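Putative peptidase (Bacteroides fragilis, PDB 5DYN) is probably a clostripain-family (C11) cysteine protease that activates B. fragilis toxin, and is represented here by an N-terminal piece of the full-length enzyme. Local coordinates at residues N93-K96 / K97-T101; A34-E37 / E38-G42; Q105-A108 / E109-M113; E41-R44 / Q45-A48. All coordinates share one frame; numbering follows the deposited sequence.

Interaction 1: residues N93-K96 / K97-T101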
loop_
_atom_site.group_PDB
_atom_site.type_symbol
_atom_site.label_atom_id
_atom_site.label_comp_id
_atom_site.label_asym_id
_atom_site.label_seq_id
_atom_site.Cartn_x
_atom_site.Cartn_y
_atom_site.Cartn_z
ATOM N N ASN A 93 15.992 -10.582 3.601
ATOM C CA ASN A 93 16.624 -11.089 4.810
ATOM C C ASN A 93 16.967 -9.970 5.789
ATOM O O ASN A 93 16.947 -10.174 7.003
ATOM C CB ASN A 93 17.868 -11.898 4.455
ATOM C CG ASN A 93 17.522 -13.214 3.786
ATOM O OD1 ASN A 93 16.455 -13.780 4.028
ATOM N ND2 ASN A 93 18.418 -13.705 2.940
ATOM N N VAL A 94 17.269 -8.788 5.260
ATOM C CA VAL A 94 17.471 -7.619 6.106
ATOM C C VAL A 94 16.160 -7.243 6.791
ATOM O O VAL A 94 16.132 -6.976 7.995
ATOM C CB VAL A 94 17.995 -6.412 5.306
ATOM C CG1 VAL A 94 18.035 -5.168 6.186
ATOM C CG2 VAL A 94 19.371 -6.714 4.732
ATOM N N MET A 95 15.077 -7.231 6.019
ATOM C CA MET A 95 13.758 -6.934 6.565
ATOM C C MET A 95 13.346 -7.988 7.589
ATOM O O MET A 95 12.772 -7.661 8.626
ATOM C CB MET A 95 12.716 -6.842 5.447
ATOM C CG MET A 95 11.294 -6.666 5.947
ATOM S SD MET A 95 10.106 -6.287 4.644
ATOM C CE MET A 95 10.384 -4.532 4.437
ATOM N N LYS A 96 13.649 -9.250 7.290
ATOM C CA LYS A 96 13.379 -10.356 8.205
ATOM C C LYS A 96 14.033 -10.134 9.561
ATOM O O LYS A 96 13.387 -10.277 10.600
ATOM C CB LYS A 96 13.872 -11.679 7.618
ATOM C CG LYS A 96 12.887 -12.385 6.713
ATOM C CD LYS A 96 13.471 -13.704 6.241
ATOM C CE LYS A 96 12.581 -14.381 5.217
ATOM N NZ LYS A 96 13.188 -15.653 4.728
ATOM N N LYS A 97 15.319 -9.792 9.542
ATOM C CA LYS A 97 16.072 -9.543 10.769
ATOM C C LYS A 97 15.446 -8.429 11.604
ATOM O O LYS A 97 15.320 -8.553 12.823
ATOM C CB LYS A 97 17.527 -9.191 10.449
ATOM C CG LYS A 97 18.312 -8.701 11.656
ATOM C CD LYS A 97 19.779 -8.455 11.334
ATOM C CE LYS A 97 20.522 -7.929 12.562
ATOM N NZ LYS A 97 21.984 -7.745 12.328
ATOM N N VAL A 98 15.054 -7.345 10.942
ATOM C CA VAL A 98 14.457 -6.203 11.625
ATOM C C VAL A 98 13.088 -6.571 12.179
ATOM O O VAL A 98 12.770 -6.259 13.329
ATOM C CB VAL A 98 14.333 -4.988 10.687
ATOM C CG1 VAL A 98 13.617 -3.846 11.386
ATOM C CG2 VAL A 98 15.708 -4.544 10.217
ATOM N N ILE A 99 12.284 -7.246 11.362
ATOM C CA ILE A 99 10.968 -7.712 11.794
ATOM C C ILE A 99 11.078 -8.624 13.016
ATOM O O ILE A 99 10.354 -8.449 13.999
ATOM C CB ILE A 99 10.236 -8.468 10.671
ATOM C CG1 ILE A 99 9.816 -7.511 9.555
ATOM C CG2 ILE A 99 9.008 -9.163 11.216
ATOM C CD1 ILE A 99 9.128 -8.208 8.399
ATOM N N SER A 100 11.990 -9.591 12.939
ATOM C CA SER A 100 12.232 -10.528 14.032
ATOM C C SER A 100 12.618 -9.806 15.314
ATOM O O SER A 100 12.031 -10.048 16.365
ATOM C CB SER A 100 13.324 -11.528 13.654
ATOM O OG SER A 100 12.861 -12.437 12.673
ATOM N N THR A 101 13.603 -8.919 15.219
ATOM C CA THR A 101 14.045 -8.143 16.373
ATOM C C THR A 101 12.900 -7.325 16.957
ATOM O O THR A 101 12.691 -7.304 18.170
ATOM C CB THR A 101 15.198 -7.194 16.006
ATOM O OG1 THR A 101 16.276 -7.944 15.434
ATOM C CG2 THR A 101 15.692 -6.457 17.239
#
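Met95 sets its CG anti to the backbone N (chi1 174°), while Ile99, one turn on, keeps CG1 beside its own N; together these settings bring Met95 CG to within 3.6 Å of Ile99 CD1. The two side chains meet at an oblique angle, the methyl end of Ile99 lying closer to CG of Met95 than to its sulfur. Ile99 CG1 also lies against the backbone, 3.1 Å from Met95 O, the atom that receives the hydrogen bond of Ile99 N at 2.8 Å with an N-H...O angle of 167°.

A neighbouring carbonyl is gripped twice. Lys96 O receives the backbone bond of Ser100 N at 2.8 Å; with Ser100 OG turned beside its own N (chi1 -71°), the hydroxyl adds a second at 3.0 Å, from well above the carbonyl plane. Thr101 repeats the pattern one residue later: Thr101 OG1 reaches Lys97 O at 2.8 Å, on the opposite face of that carbonyl from Thr101 N. Each hydroxyl is thus folded back onto the helix.

Val94, Met95 and Val98 rest on Tyr21 of strand 16-23, and Met95 and Ile99 also pack on Met10 and Ala22 of the partner chain, respectively. A helix packed on the sheet in this way is consistent with the caspase-like alpha/beta fold expected of clan CD peptidases.

Interaction 2: residues A34-E37 / E38-G42. With NA (sodium ion), chain E.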
loop_
_atom_site.group_PDB
_atom_site.type_symbol
_atom_site.label_atom_id
_atom_site.label_comp_id
_atom_site.label_asym_id
_atom_site.label_seq_id
_atom_site.Cartn_x
_atom_site.Cartn_y
_atom_site.Cartn_z
ATOM N N ALA A 34 10.258 14.693 9.119
ATOM C CA ALA A 34 8.973 15.272 9.495
ATOM C C ALA A 34 8.013 14.209 10.011
ATOM O O ALA A 34 7.413 14.370 11.072
ATOM C CB ALA A 34 8.362 16.008 8.315
ATOM N N ASP A 35 7.881 13.122 9.257
ATOM C CA ASP A 35 7.007 12.013 9.632
ATOM C C ASP A 35 7.370 11.423 10.991
ATOM O O ASP A 35 6.495 11.204 11.829
ATOM C CB ASP A 35 7.050 10.921 8.563
ATOM C CG ASP A 35 6.230 11.271 7.341
ATOM O OD1 ASP A 35 5.789 12.437 7.234
ATOM O OD2 ASP A 35 6.033 10.382 6.485
ATOM N N ILE A 36 8.657 11.169 11.207
ATOM C CA ILE A 36 9.123 10.638 12.484
ATOM C C ILE A 36 8.774 11.594 13.623
ATOM O O ILE A 36 8.361 11.166 14.702
ATOM C CB ILE A 36 10.645 10.377 12.472
ATOM C CG1 ILE A 36 10.988 9.304 11.436
ATOM C CG2 ILE A 36 11.129 9.950 13.849
ATOM C CD1 ILE A 36 12.425 8.814 11.493
ATOM N N GLU A 37 8.927 12.891 13.377
ATOM C CA GLU A 37 8.568 13.888 14.377
ATOM C C GLU A 37 7.059 13.894 14.599
ATOM O O GLU A 37 6.592 14.030 15.731
ATOM C CB GLU A 37 9.060 15.277 13.960
ATOM C CG GLU A 37 10.581 15.378 13.854
ATOM C CD GLU A 37 11.291 15.253 15.196
ATOM O OE1 GLU A 37 10.635 15.417 16.248
ATOM O OE2 GLU A 37 12.510 14.975 15.198
ATOM N N GLU A 38 6.301 13.730 13.519
ATOM C CA GLU A 38 4.850 13.613 13.615
ATOM C C GLU A 38 4.454 12.378 14.422
ATOM O O GLU A 38 3.432 12.372 15.107
ATOM C CB GLU A 38 4.222 13.552 12.225
ATOM C CG GLU A 38 4.298 14.849 11.444
ATOM C CD GLU A 38 3.777 14.699 10.028
ATOM O OE1 GLU A 38 3.154 13.657 9.729
ATOM O OE2 GLU A 38 4.001 15.613 9.210
ATOM N N MET A 39 5.270 11.334 14.336
ATOM C CA MET A 39 5.018 10.114 15.089
ATOM C C MET A 39 5.185 10.351 16.587
ATOM O O MET A 39 4.365 9.898 17.385
ATOM C CB MET A 39 5.944 8.992 14.617
ATOM C CG MET A 39 5.648 8.526 13.205
ATOM S SD MET A 39 6.839 7.358 12.524
ATOM C CE MET A 39 6.240 7.278 10.835
ATOM N N LYS A 40 6.248 11.058 16.961
ATOM C CA LYS A 40 6.473 11.418 18.359
ATOM C C LYS A 40 5.295 12.214 18.901
ATOM O O LYS A 40 4.778 11.927 19.979
ATOM C CB LYS A 40 7.757 12.235 18.511
ATOM C CG LYS A 40 9.027 11.485 18.176
ATOM C CD LYS A 40 10.227 12.402 18.298
ATOM C CE LYS A 40 11.463 11.764 17.706
ATOM N NZ LYS A 40 12.632 12.683 17.755
ATOM N N GLU A 41 4.881 13.216 18.134
ATOM C CA GLU A 41 3.742 14.050 18.484
ATOM C C GLU A 41 2.471 13.221 18.652
ATOM O O GLU A 41 1.709 13.420 19.598
ATOM C CB GLU A 41 3.540 15.126 17.419
ATOM C CG GLU A 41 2.235 15.887 17.519
ATOM C CD GLU A 41 2.210 17.093 16.601
ATOM O OE1 GLU A 41 3.207 17.303 15.876
ATOM O OE2 GLU A 41 1.195 17.824 16.600
ATOM N N GLY A 42 2.247 12.286 17.732
ATOM C CA GLY A 42 1.082 11.422 17.800
ATOM C C GLY A 42 1.195 10.424 18.935
ATOM O O GLY A 42 0.195 9.992 19.508
HETATM NA NA NA E . 3.552 13.409 7.285
HETATM O O HOH W 1 4.137 15.804 6.622
#
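Asp35 and Glu38, one turn apart on helix 29-43, run side by side and close on one sodium ion. Asp35 OD1 binds it at 2.4 Å and Glu38 OE1 at 2.5 Å, with Glu38 OE2 farther off at 3.0 Å, so the glutamate grips the ion unevenly from both oxygens. The carboxylate planes stand 44° apart; a water lies 2.5 Å from the sodium, and Pro61 O and Ala63 O of the partner chain complete the site. Trp116 NE1 holds Asp35 OD2, and Tyr65 N of the partner chain donates to Glu38 OE1, which probably steadies both ligands. The inner face is also closely packed: Met39 CG, beside its own backbone N (chi1 -68°), lies 3.1 Å from Asp35 O.

The helix is the crossover of a beta-alpha-beta unit between the parallel strands 16-23 and 51-58, and Met39 accordingly packs on Val20, Met22, Leu53 and Val55.

Another side of the helix is looser. Exposed Glu37 bends at chi2 (-67°) and lies alongside Lys40, but Glu37 OE2 stays 3.4 Å from Lys40 NZ, a weak salt bridge. The lysine ammonium has a stronger partner in Glu78, and Glu37 OE1 touches the Lys40 chain at CD, 3.7 Å away.

Interaction 3: residues Q105-A108 / E109-M113; sequences QYKA and EKYGM
Tyr111, near the start of strand 110-116, folds back over the connection that leads out of helix 92-105, and its hydroxyl accepts the N-H of Ala108. The contact belongs to the loop joining helix 92-105 to strand 110-116 in an alpha/beta fold, where the chain re-enters the sheet beside the parallel strand 16-23.

From CB the ring is launched with CG beside the backbone N (chi1 -59°), which carries it toward residues 106-108. One flank comes first: Tyr111 CE1 lies 4.0 Å from Tyr106 O, which sits at the ring edge near its plane. The same Tyr111 CE1 is 4.3 Å from the methyl Ala108 CB. On the other flank, Tyr111 CE2 comes 3.6 Å from Ala108 O. Farther out, Tyr111 CZ is 3.4 Å from Ala108 N, which approaches the ring obliquely. At the tip, Tyr111 OH accepts the N-H of Ala108 N at 2.9 Å, with an N-H...O angle of 164°, a nearly straight bond that helps hold the hydroxyl in place. This bond pins a loop peptide to the strand that follows.

Outside the connection, the Tyr111 ring meets that of Phe103 at about 80° between planes, and Thr17 OG1 bonds Tyr106 O. Lys107 runs alongside the tyrosine, its ammonium turned back to Asn104 O, and its backbone and first side-chain carbon lie beside the tip: Tyr111 OH stands 3.3 Å from Lys107 CA and 3.6 Å from Lys107 CB.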
loop_
_atom_site.group_PDB
_atom_site.type_symbol
_atom_site.label_atom_id
_atom_site.label_comp_id
_atom_site.label_asym_id
_atom_site.label_seq_id
_atom_site.Cartn_x
_atom_site.Cartn_y
_atom_site.Cartn_z
ATOM N N GLN A 105 11.047 -8.857 20.550
ATOM C CA GLN A 105 11.382 -8.061 21.723
ATOM C C GLN A 105 10.142 -7.407 22.320
ATOM O O GLN A 105 10.111 -7.087 23.511
ATOM C CB GLN A 105 12.417 -6.988 21.379
ATOM C CG GLN A 105 13.833 -7.510 21.201
ATOM C CD GLN A 105 14.880 -6.452 21.498
ATOM O OE1 GLN A 105 14.707 -5.627 22.397
ATOM N NE2 GLN A 105 15.971 -6.470 20.740
ATOM N N TYR A 106 9.121 -7.207 21.494
ATOM C CA TYR A 106 7.916 -6.526 21.949
ATOM C C TYR A 106 6.646 -7.259 21.542
ATOM O O TYR A 106 5.849 -6.750 20.754
ATOM C CB TYR A 106 7.891 -5.089 21.422
ATOM C CG TYR A 106 9.021 -4.250 21.968
ATOM C CD1 TYR A 106 8.899 -3.598 23.189
ATOM C CD2 TYR A 106 10.219 -4.127 21.277
ATOM C CE1 TYR A 106 9.933 -2.839 23.700
ATOM C CE2 TYR A 106 11.258 -3.369 21.777
ATOM C CZ TYR A 106 11.111 -2.729 22.988
ATOM O OH TYR A 106 12.144 -1.974 23.490
ATOM N N LYS A 107 6.468 -8.460 22.084
ATOM C CA LYS A 107 5.231 -9.204 21.895
ATOM C C LYS A 107 4.058 -8.406 22.450
ATOM O O LYS A 107 4.193 -7.699 23.448
ATOM C CB LYS A 107 5.309 -10.578 22.569
ATOM C CG LYS A 107 6.092 -11.619 21.782
ATOM C CD LYS A 107 7.339 -12.069 22.528
ATOM C CE LYS A 107 8.130 -13.085 21.716
ATOM N NZ LYS A 107 9.409 -13.466 22.380
ATOM N N ALA A 108 2.910 -8.512 21.793
ATOM C CA ALA A 108 1.717 -7.809 22.244
ATOM C C ALA A 108 0.458 -8.590 21.895
ATOM O O ALA A 108 0.525 -9.672 21.313
ATOM C CB ALA A 108 1.664 -6.419 21.640
ATOM N N GLU A 109 -0.691 -8.035 22.265
ATOM C CA GLU A 109 -1.972 -8.646 21.945
ATOM C C GLU A 109 -2.262 -8.517 20.457
ATOM O O GLU A 109 -2.726 -9.462 19.822
ATOM C CB GLU A 109 -3.092 -8.003 22.763
ATOM C CG GLU A 109 -4.485 -8.455 22.383
ATOM C CD GLU A 109 -5.544 -7.846 23.277
ATOM O OE1 GLU A 109 -5.430 -7.990 24.513
ATOM O OE2 GLU A 109 -6.487 -7.221 22.746
ATOM N N LYS A 110 -1.984 -7.339 19.906
ATOM C CA LYS A 110 -2.184 -7.092 18.483
ATOM C C LYS A 110 -0.914 -6.557 17.829
ATOM O O LYS A 110 -0.010 -6.062 18.504
ATOM C CB LYS A 110 -3.345 -6.116 18.266
ATOM C CG LYS A 110 -4.638 -6.551 18.931
ATOM C CD LYS A 110 -5.856 -5.930 18.275
ATOM C CE LYS A 110 -7.130 -6.491 18.886
ATOM N NZ LYS A 110 -8.330 -6.218 18.055
ATOM N N TYR A 111 -0.852 -6.661 16.505
ATOM C CA TYR A 111 0.302 -6.189 15.753
ATOM C C TYR A 111 -0.121 -5.397 14.524
ATOM O O TYR A 111 -1.255 -5.501 14.060
ATOM C CB TYR A 111 1.186 -7.363 15.331
ATOM C CG TYR A 111 1.702 -8.186 16.486
ATOM C CD1 TYR A 111 2.805 -7.770 17.221
ATOM C CD2 TYR A 111 1.089 -9.379 16.841
ATOM C CE1 TYR A 111 3.284 -8.523 18.278
ATOM C CE2 TYR A 111 1.559 -10.138 17.897
ATOM C CZ TYR A 111 2.656 -9.706 18.611
ATOM O OH TYR A 111 3.125 -10.458 19.663
ATOM N N GLY A 112 0.808 -4.605 14.004
ATOM C CA GLY A 112 0.598 -3.875 12.772
ATOM C C GLY A 112 1.942 -3.516 12.175
ATOM O O GLY A 112 2.950 -3.476 12.886
ATOM N N MET A 113 1.974 -3.271 10.871
ATOM C CA MET A 113 3.210 -2.828 10.245
ATOM C C MET A 113 2.944 -1.735 9.220
ATOM O O MET A 113 1.977 -1.799 8.454
ATOM C CB MET A 113 3.948 -4.000 9.593
ATOM C CG MET A 113 5.427 -3.715 9.353
ATOM S SD MET A 113 6.364 -5.101 8.683
ATOM C CE MET A 113 5.876 -6.405 9.800
#

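Interaction 4: residues E41-R44 / Q45-A48; sequences EGMR and QVDA
Val46 N donates to Met43 O at 3.1 Å, the bond that closes a type I beta turn over residues 43-46. Its geometry is that of a tight turn: the N-H...O angle is 137°, and the donor stands 68° out of the carbonyl plane, not on a lone pair. A weak second bond, Gln45 N to Gly42 O at 3.4 Å, supports the same reversal.

The Met43 side chain folds over the turn. The bend at chi2 (42°) swings the Met43 sulfur round to Val46, where Met43 SD touches Val46 CB at 3.5 Å and Val46 CG1 at 3.6 Å. A second bend at chi3 then turns the methyl, Met43 CE lying 4.0 Å from Val46 CG1. The other valine branch packs on the backbone, Val46 CG2 lying 3.3 Å from Gly42 O. Met43 and Val46 are buried, whereas Arg44 and Gln45, at the bend itself, are exposed.

Lys70 NZ bonds both Arg44 O and Val46 O, tying the turn to strand 64-70. The turn brings the chain out of helix 29-43 toward strand 51-58, with Met43 against Val76 of strand 76-83 and Val69 of the partner chain, and Val46 against Phe73 of that chain.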
loop_
_atom_site.group_PDB
_atom_site.type_symbol
_atom_site.label_atom_id
_atom_site.label_comp_id
_atom_site.label_asym_id
_atom_site.label_seq_id
_atom_site.Cartn_x
_atom_site.Cartn_y
_atom_site.Cartn_z
ATOM N N GLU A 41 4.881 13.216 18.134
ATOM C CA GLU A 41 3.742 14.050 18.484
ATOM C C GLU A 41 2.471 13.221 18.652
ATOM O O GLU A 41 1.709 13.420 19.598
ATOM C CB GLU A 41 3.540 15.126 17.419
ATOM C CG GLU A 41 2.235 15.887 17.519
ATOM C CD GLU A 41 2.210 17.093 16.601
ATOM O OE1 GLU A 41 3.207 17.303 15.876
ATOM O OE2 GLU A 41 1.195 17.824 16.600
ATOM N N GLY A 42 2.247 12.286 17.732
ATOM C CA GLY A 42 1.082 11.422 17.800
ATOM C C GLY A 42 1.195 10.424 18.935
ATOM O O GLY A 42 0.195 9.992 19.508
ATOM N N MET A 43 2.428 10.063 19.264
ATOM C CA MET A 43 2.696 9.108 20.330
ATOM C C MET A 43 2.331 9.686 21.697
ATOM O O MET A 43 2.160 8.949 22.671
ATOM C CB MET A 43 4.169 8.689 20.288
ATOM C CG MET A 43 4.556 7.577 21.243
ATOM S SD MET A 43 3.351 6.241 21.343
ATOM C CE MET A 43 3.287 5.692 19.656
ATOM N N ARG A 44 2.194 11.007 21.758
ATOM C CA ARG A 44 1.863 11.695 23.001
ATOM C C ARG A 44 0.490 11.293 23.526
ATOM O O ARG A 44 0.321 11.052 24.721
ATOM C CB ARG A 44 1.927 13.211 22.803
ATOM C CG ARG A 44 3.341 13.749 22.651
ATOM C CD ARG A 44 3.357 15.200 22.198
ATOM N NE ARG A 44 2.588 16.072 23.081
ATOM C CZ ARG A 44 1.412 16.608 22.766
ATOM N NH1 ARG A 44 0.863 16.365 21.584
ATOM N NH2 ARG A 44 0.787 17.391 23.633
ATOM N N GLN A 45 -0.492 11.221 22.634
ATOM C CA GLN A 45 -1.831 10.807 23.033
ATOM C C GLN A 45 -1.997 9.297 22.880
ATOM O O GLN A 45 -3.080 8.815 22.549
ATOM C CB GLN A 45 -2.892 11.554 22.221
ATOM C CG GLN A 45 -2.856 13.067 22.415
ATOM C CD GLN A 45 -4.176 13.633 22.919
ATOM O OE1 GLN A 45 -5.247 13.290 22.415
ATOM N NE2 GLN A 45 -4.104 14.507 23.919
ATOM N N VAL A 46 -0.913 8.563 23.124
ATOM C CA VAL A 46 -0.917 7.104 23.077
ATOM C C VAL A 46 -0.338 6.521 24.366
ATOM O O VAL A 46 0.708 6.961 24.843
ATOM C CB VAL A 46 -0.111 6.569 21.870
ATOM C CG1 VAL A 46 0.006 5.050 21.926
ATOM C CG2 VAL A 46 -0.743 7.010 20.564
ATOM N N ASP A 47 -1.028 5.531 24.926
ATOM C CA ASP A 47 -0.588 4.866 26.149
ATOM C C ASP A 47 0.689 4.060 25.906
ATOM O O ASP A 47 0.638 2.924 25.432
ATOM C CB ASP A 47 -1.702 3.963 26.680
ATOM C CG ASP A 47 -1.394 3.403 28.050
ATOM O OD1 ASP A 47 -0.629 4.048 28.796
ATOM O OD2 ASP A 47 -1.927 2.322 28.383
ATOM N N ALA A 48 1.832 4.650 26.247
ATOM C CA ALA A 48 3.132 4.081 25.893
ATOM C C ALA A 48 3.562 2.914 26.778
ATOM O O ALA A 48 4.691 2.435 26.665
ATOM C CB ALA A 48 4.199 5.167 25.926
#

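Interactions 2 and 4 share Glu41 and Gly42, the first lying along helix 29-43 and the second turning the chain at its end; their centres are about 10 Å apart. Interactions 1 and 3 share no residue but follow each other through helix 92-105 and strand 110-116, and touch where Ile99 CD1 meets Met113 CE at 4.0 Å. Interactions 1 and 2 lie on opposite sides of the chain's centre, about 23 Å apart between centres. Different sodium ions mark them: residues 34-42 hold one directly, whereas the side chain of Val94 in interaction 1 is about 8 Å from another. All four reach the partner chain, whose strand continues the sheet beside Met113.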